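Local coordinates for protein GphF Dehydratase 1 (Archangium violaceum, PDB 6MBF) that probably dehydrates a polyketide intermediate and shifts its double bond, as a dehydratase domain of the gephyronic acid polyketide synthase, at residues A58-A61 with A62-L66; P67-A70 with A71-L74; L202-A205 with C206-V210. All blocks are in the same frame, centred on the assembly; numbering follows the deposited sequence.

Interaction 1 of 3, residues A58-A61 with A62-L66; sequences ALAA and ASRLL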
loop_
_atom_site.group_PDB
_atom_site.type_symbol
_atom_site.label_atom_id
_atom_site.label_comp_id
_atom_site.label_asym_id
_atom_site.label_seq_id
_atom_site.Cartn_x
_atom_site.Cartn_y
_atom_site.Cartn_z
ATOM N N ALA A 58 -4.297 1.741 -8.253
ATOM C CA ALA A 58 -5.291 0.832 -8.819
ATOM C C ALA A 58 -6.694 1.138 -8.302
ATOM O O ALA A 58 -7.659 1.120 -9.077
ATOM C CB ALA A 58 -4.907 -0.615 -8.523
ATOM N N LEU A 59 -6.833 1.411 -7.001
ATOM C CA LEU A 59 -8.140 1.801 -6.473
ATOM C C LEU A 59 -8.627 3.086 -7.119
ATOM O O LEU A 59 -9.811 3.215 -7.462
ATOM C CB LEU A 59 -8.068 1.978 -4.955
ATOM C CG LEU A 59 -7.822 0.733 -4.116
ATOM C CD1 LEU A 59 -7.328 1.162 -2.747
ATOM C CD2 LEU A 59 -9.106 -0.112 -4.006
ATOM N N ALA A 60 -7.720 4.046 -7.299
ATOM C CA ALA A 60 -8.070 5.316 -7.916
ATOM C C ALA A 60 -8.462 5.118 -9.373
ATOM O O ALA A 60 -9.413 5.745 -9.852
ATOM C CB ALA A 60 -6.901 6.296 -7.780
ATOM N N ALA A 61 -7.756 4.230 -10.080
ATOM C CA ALA A 61 -8.132 3.908 -11.452
ATOM C C ALA A 61 -9.487 3.221 -11.498
ATOM O O ALA A 61 -10.307 3.511 -12.376
ATOM C CB ALA A 61 -7.068 3.028 -12.108
ATOM N N ALA A 62 -9.740 2.301 -10.560
ATOM C CA ALA A 62 -11.051 1.656 -10.503
ATOM C C ALA A 62 -12.156 2.689 -10.342
ATOM O O ALA A 62 -13.212 2.593 -10.985
ATOM C CB ALA A 62 -11.094 0.652 -9.354
ATOM N N SER A 63 -11.927 3.693 -9.490
ATOM C CA SER A 63 -12.960 4.690 -9.239
ATOM C C SER A 63 -13.248 5.515 -10.485
ATOM O O SER A 63 -14.407 5.848 -10.764
ATOM C CB SER A 63 -12.542 5.601 -8.089
ATOM O OG SER A 63 -13.567 6.540 -7.799
ATOM N N ARG A 64 -12.213 5.844 -11.249
ATOM C CA ARG A 64 -12.366 6.752 -12.379
ATOM C C ARG A 64 -12.744 6.046 -13.672
ATOM O O ARG A 64 -13.400 6.654 -14.525
ATOM C CB ARG A 64 -11.077 7.554 -12.579
ATOM C CG ARG A 64 -10.807 8.516 -11.438
ATOM C CD ARG A 64 -9.313 8.814 -11.250
ATOM N NE ARG A 64 -9.105 9.856 -10.249
ATOM C CZ ARG A 64 -9.199 9.666 -8.935
ATOM N NH1 ARG A 64 -9.496 8.467 -8.447
ATOM N NH2 ARG A 64 -9.000 10.681 -8.104
ATOM N N LEU A 65 -12.360 4.782 -13.843
ATOM C CA LEU A 65 -12.628 4.074 -15.092
ATOM C C LEU A 65 -13.874 3.209 -15.042
ATOM O O LEU A 65 -14.525 3.019 -16.075
ATOM C CB LEU A 65 -11.444 3.177 -15.467
ATOM C CG LEU A 65 -10.134 3.861 -15.835
ATOM C CD1 LEU A 65 -9.079 2.824 -16.184
ATOM C CD2 LEU A 65 -10.351 4.826 -16.987
ATOM N N LEU A 66 -14.198 2.658 -13.887
ATOM C CA LEU A 66 -15.243 1.648 -13.862
ATOM C C LEU A 66 -16.562 2.245 -13.403
ATOM O O LEU A 66 -16.581 3.108 -12.516
ATOM C CB LEU A 66 -14.861 0.497 -12.934
ATOM C CG LEU A 66 -13.611 -0.268 -13.371
ATOM C CD1 LEU A 66 -13.266 -1.341 -12.367
ATOM C CD2 LEU A 66 -13.801 -0.878 -14.755
#

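Interaction 2 of 3, residues P67-A70 with A71-L74; sequences PGNA and ADTL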
loop_
_atom_site.group_PDB
_atom_site.type_symbol
_atom_site.label_atom_id
_atom_site.label_comp_id
_atom_site.label_asym_id
_atom_site.label_seq_id
_atom_site.Cartn_x
_atom_site.Cartn_y
_atom_site.Cartn_z
ATOM N N PRO A 67 -17.668 1.794 -13.985
ATOM C CA PRO A 67 -18.968 2.381 -13.659
ATOM C C PRO A 67 -19.479 1.935 -12.299
ATOM O O PRO A 67 -19.118 0.877 -11.772
ATOM C CB PRO A 67 -19.876 1.845 -14.766
ATOM C CG PRO A 67 -19.298 0.495 -15.058
ATOM C CD PRO A 67 -17.796 0.679 -14.946
ATOM N N GLY A 68 -20.349 2.761 -11.750
ATOM C CA GLY A 68 -21.064 2.408 -10.540
ATOM C C GLY A 68 -21.447 3.645 -9.761
ATOM O O GLY A 68 -21.013 4.758 -10.053
ATOM N N ASN A 69 -22.300 3.430 -8.761
ATOM C CA ASN A 69 -22.544 4.470 -7.773
ATOM C C ASN A 69 -21.236 4.810 -7.074
ATOM O O ASN A 69 -20.360 3.957 -6.907
ATOM C CB ASN A 69 -23.578 4.012 -6.742
ATOM C CG ASN A 69 -24.755 3.296 -7.368
ATOM O OD1 ASN A 69 -25.687 3.926 -7.868
ATOM N ND2 ASN A 69 -24.725 1.969 -7.332
ATOM N N ALA A 70 -21.101 6.075 -6.670
ATOM C CA ALA A 70 -19.899 6.492 -5.955
ATOM C C ALA A 70 -19.655 5.616 -4.733
ATOM O O ALA A 70 -18.506 5.319 -4.388
ATOM C CB ALA A 70 -20.010 7.961 -5.545
ATOM N N ALA A 71 -20.730 5.163 -4.089
ATOM C CA ALA A 71 -20.667 4.380 -2.861
ATOM C C ALA A 71 -20.330 2.910 -3.088
ATOM O O ALA A 71 -20.194 2.172 -2.108
ATOM C CB ALA A 71 -21.997 4.473 -2.112
ATOM N N ASP A 72 -20.223 2.459 -4.335
ATOM C CA ASP A 72 -19.842 1.075 -4.573
ATOM C C ASP A 72 -18.431 0.817 -4.057
ATOM O O ASP A 72 -17.602 1.728 -3.968
ATOM C CB ASP A 72 -19.921 0.741 -6.061
ATOM C CG ASP A 72 -21.342 0.742 -6.584
ATOM O OD1 ASP A 72 -21.520 0.594 -7.812
ATOM O OD2 ASP A 72 -22.281 0.909 -5.769
ATOM N N THR A 73 -18.164 -0.438 -3.713
ATOM C CA THR A 73 -16.832 -0.815 -3.262
ATOM C C THR A 73 -15.857 -0.822 -4.439
ATOM O O THR A 73 -16.223 -1.153 -5.570
ATOM C CB THR A 73 -16.852 -2.191 -2.606
ATOM O OG1 THR A 73 -16.913 -3.197 -3.623
ATOM C CG2 THR A 73 -18.047 -2.338 -1.667
ATOM N N LEU A 74 -14.612 -0.450 -4.168
ATOM C CA LEU A 74 -13.533 -0.538 -5.142
ATOM C C LEU A 74 -12.704 -1.782 -4.850
ATOM O O LEU A 74 -12.380 -2.060 -3.694
ATOM C CB LEU A 74 -12.642 0.703 -5.082
ATOM C CG LEU A 74 -13.299 2.082 -5.195
ATOM C CD1 LEU A 74 -12.284 3.187 -4.935
ATOM C CD2 LEU A 74 -13.907 2.240 -6.566
HETATM O O HOH W 1 -20.589 -0.987 -9.598
#

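Interaction 3 of 3, residues L202-A205 with C206-V210; sequences LLDA and CFQCV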
loop_
_atom_site.group_PDB
_atom_site.type_symbol
_atom_site.label_atom_id
_atom_site.label_comp_id
_atom_site.label_asym_id
_atom_site.label_seq_id
_atom_site.Cartn_x
_atom_site.Cartn_y
_atom_site.Cartn_z
ATOM N N LEU A 202 -1.718 5.495 5.495
ATOM C CA LEU A 202 -2.584 4.741 6.392
ATOM C C LEU A 202 -2.484 3.239 6.126
ATOM O O LEU A 202 -2.332 2.442 7.057
ATOM C CB LEU A 202 -4.026 5.238 6.262
ATOM C CG LEU A 202 -5.031 4.701 7.291
ATOM C CD1 LEU A 202 -6.112 5.725 7.542
ATOM C CD2 LEU A 202 -5.661 3.410 6.803
ATOM N N LEU A 203 -2.562 2.824 4.860
ATOM C CA LEU A 203 -2.459 1.395 4.585
ATOM C C LEU A 203 -1.069 0.862 4.919
ATOM O O LEU A 203 -0.948 -0.236 5.469
ATOM C CB LEU A 203 -2.830 1.102 3.131
ATOM C CG LEU A 203 -2.905 -0.390 2.806
ATOM C CD1 LEU A 203 -3.945 -1.099 3.679
ATOM C CD2 LEU A 203 -3.194 -0.598 1.309
ATOM N N ASP A 204 -0.013 1.639 4.640
ATOM C CA ASP A 204 1.326 1.231 5.065
ATOM C C ASP A 204 1.399 1.029 6.573
ATOM O O ASP A 204 2.046 0.085 7.043
ATOM C CB ASP A 204 2.372 2.257 4.630
ATOM C CG ASP A 204 3.735 1.974 5.235
ATOM O OD1 ASP A 204 4.415 1.039 4.763
ATOM O OD2 ASP A 204 4.111 2.684 6.192
ATOM N N ALA A 205 0.760 1.910 7.349
ATOM C CA ALA A 205 0.743 1.734 8.800
ATOM C C ALA A 205 0.093 0.405 9.189
ATOM O O ALA A 205 0.578 -0.292 10.089
ATOM C CB ALA A 205 0.016 2.908 9.460
ATOM N N CYS A 206 -0.983 0.018 8.501
ATOM C CA CYS A 206 -1.601 -1.277 8.771
ATOM C C CYS A 206 -0.651 -2.421 8.434
ATOM O O CYS A 206 -0.539 -3.390 9.191
ATOM C CB CYS A 206 -2.910 -1.413 7.988
ATOM S SG CYS A 206 -4.193 -0.219 8.468
ATOM N N PHE A 207 0.048 -2.325 7.303
ATOM C CA PHE A 207 1.005 -3.371 6.963
ATOM C C PHE A 207 2.165 -3.391 7.952
ATOM O O PHE A 207 2.685 -4.466 8.271
ATOM C CB PHE A 207 1.510 -3.186 5.528
ATOM C CG PHE A 207 0.462 -3.436 4.453
ATOM C CD1 PHE A 207 -0.841 -3.822 4.773
ATOM C CD2 PHE A 207 0.790 -3.267 3.117
ATOM C CE1 PHE A 207 -1.799 -4.046 3.758
ATOM C CE2 PHE A 207 -0.151 -3.487 2.111
ATOM C CZ PHE A 207 -1.439 -3.873 2.426
ATOM N N GLN A 208 2.552 -2.225 8.487
ATOM C CA GLN A 208 3.622 -2.204 9.483
ATOM C C GLN A 208 3.207 -2.890 10.786
ATOM O O GLN A 208 4.072 -3.385 11.522
ATOM C CB GLN A 208 4.078 -0.764 9.743
ATOM C CG GLN A 208 4.925 -0.151 8.613
ATOM C CD GLN A 208 5.774 0.982 9.122
ATOM O OE1 GLN A 208 6.488 0.826 10.118
ATOM N NE2 GLN A 208 5.691 2.141 8.468
ATOM N N CYS A 209 1.905 -2.933 11.096
ATOM C CA CYS A 209 1.435 -3.757 12.207
ATOM C C CYS A 209 1.800 -5.222 11.992
ATOM O O CYS A 209 2.164 -5.926 12.946
ATOM C CB CYS A 209 -0.077 -3.609 12.384
ATOM S SG CYS A 209 -0.628 -1.977 12.941
ATOM N N VAL A 210 1.715 -5.703 10.748
ATOM C CA VAL A 210 2.151 -7.070 10.463
ATOM C C VAL A 210 3.648 -7.196 10.702
ATOM O O VAL A 210 4.114 -8.177 11.303
ATOM C CB VAL A 210 1.781 -7.489 9.027
ATOM C CG1 VAL A 210 2.123 -8.975 8.810
ATOM C CG2 VAL A 210 0.319 -7.223 8.731
#

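Interaction 1 of 3, residues A58-A61 with A62-L66
Arg-64 turns back along the helix to grip the carbonyl of Ala-60, one turn earlier. Its CG stands beside the backbone N (chi1 -67°), the chain runs extended to NE, and a turn about CD-NE (chi4 76°) brings Arg-64 NH1 to 3.1 Å from Ala-60 O. That oxygen lies at the edge of the guanidinium and near its plane. Ala-60 O also accepts the backbone N-H of Arg-64, N to O 3.1 Å, the two donors arriving from opposite faces of the carbonyl plane. Arg-64 CD passes 3.4 Å from Ala-60 O, and Arg-64 NH1 also lies 3.4 Å from Ala-60 CB. NH1 forms a salt bridge to Glu-197 as well, which pins the end of the arginine. The whole lies on helix 52-65, the central helix of the first half of the double hot-dog fold. On its tight side Ala-58 and Ala-62 set their small methyls against Ile-128 of strand 121-131, while Leu-59 packs on Val-76 of strand 73-81. The solvent side is less buried: Ser-63, Arg-64 and Leu-65 are partly exposed, as is Leu-66 just past the helix. Leu-65 N still donates to Ala-61 O at 2.8 Å, and Leu-65 CB passes 3.3 Å from that oxygen. Leu-66 is the first residue to leave helical angles, although its N retains a bond to Ala-62 O of 3.1 Å.

Interaction 2 of 3, residues P67-A70 with A71-L74
Asn-69 and Asp-72 are the two ends of a type I beta turn on the protein surface, with Ala-70 and Ala-71 at its corners. The turn leads from the hot-dog helix 52-65 into strand 73-81. Its backbone bond runs from Asp-72 N to Asn-69 O at 3.0 Å; Asn-69 O also accepts from Arg-130 of strand 121-131. Asn-69 holds CG beside its backbone N (chi1 -43°) and turns its amide so that ND2 faces the aspartate. Asp-72 has the same kind of first torsion (chi1 -68°), which folds its carboxylate back over the start of the turn. The side chains are thereby joined by a second hydrogen bond: Asn-69 ND2 meets Asp-72 OD2 at 3.1 Å on the syn side, in the amide's own plane but somewhat out of the carboxylate's. The two flat groups stand nearly perpendicular, 82° apart, so they join through one donor and one acceptor and do not stack. Asn-69 CB passes 3.5 Å from Asp-72 OD2, bringing the apolar root of the asparagine against the same oxygen. The other branch, Asp-72 OD1, approaches Gly-68 CA to 3.3 Å. A CB on Gly-68 would probably collide with Asp-72 OD1 and, at this residue's positive phi, also with the preceding carbonyl O. A water bridges the loop, donating to Asp-72 OD1 at 2.6 Å and to Pro-67 O at 3.2 Å.

Interaction 3 of 3, residues L202-A205 with C206-V210
This is a buried i to i+4 contact within helix 200-214, the central helix of the second hot-dog half, with a polar and an apolar pairing one residue apart on the same turn. In the polar one Gln-208 NE2 donates to Asp-204 OD2 at 2.8 Å, almost straight (170°) and on the syn side of the carboxylate. Asp-204 carries its CG trans to the backbone N (chi1 171°), which brings the carboxylate to the next turn. Asp-204 OD1 is hydrogen-bonded to Tyr-162 OH; Gln-208 OE1 is hydrogen-bonded to Tyr-154 OH, and its NE2 also to Leu-166 O. The Asp-x-x-x-Gln spacing is consistent with the active-site helix of polyketide synthase dehydratases. With an alanine here instead of Asp-204, Gln-208 NE2 and Tyr-162 OH would probably each lose their carboxylate partner. In the apolar pairing Leu-203 CG lies over one face of the Phe-207 ring, a CH-pi contact 4.1 Å from its centroid, and Leu-203 CD1 touches Phe-207 CE1 at 3.6 Å. Leu-203 and Phe-207 face Val-52 at the start of helix 52-65; Cys-206 rests on Val-244 of strand 241-248 and Leu-266 of strand 259-267.

The three contacts follow one another along the chain, each made of neighbouring residues. Interactions 1 and 2 lie about 10 Å apart between centres and touch: Leu-74, at the start of strand 73-81, packs on Leu-59 and Ser-63, so the strand after the turn packs back on the helix before it. Interaction 3 belongs to the second hot-dog half, its centre about 22 Å from that of interaction 1, with nearest atoms about 6 Å apart and no touch, and 25 Å from that of interaction 2. Helices 52-65 and 200-214 meet near Val-52, consistent with an active site between the two halves, as in this family, with Asp-204 on the second helix close to the start of the first.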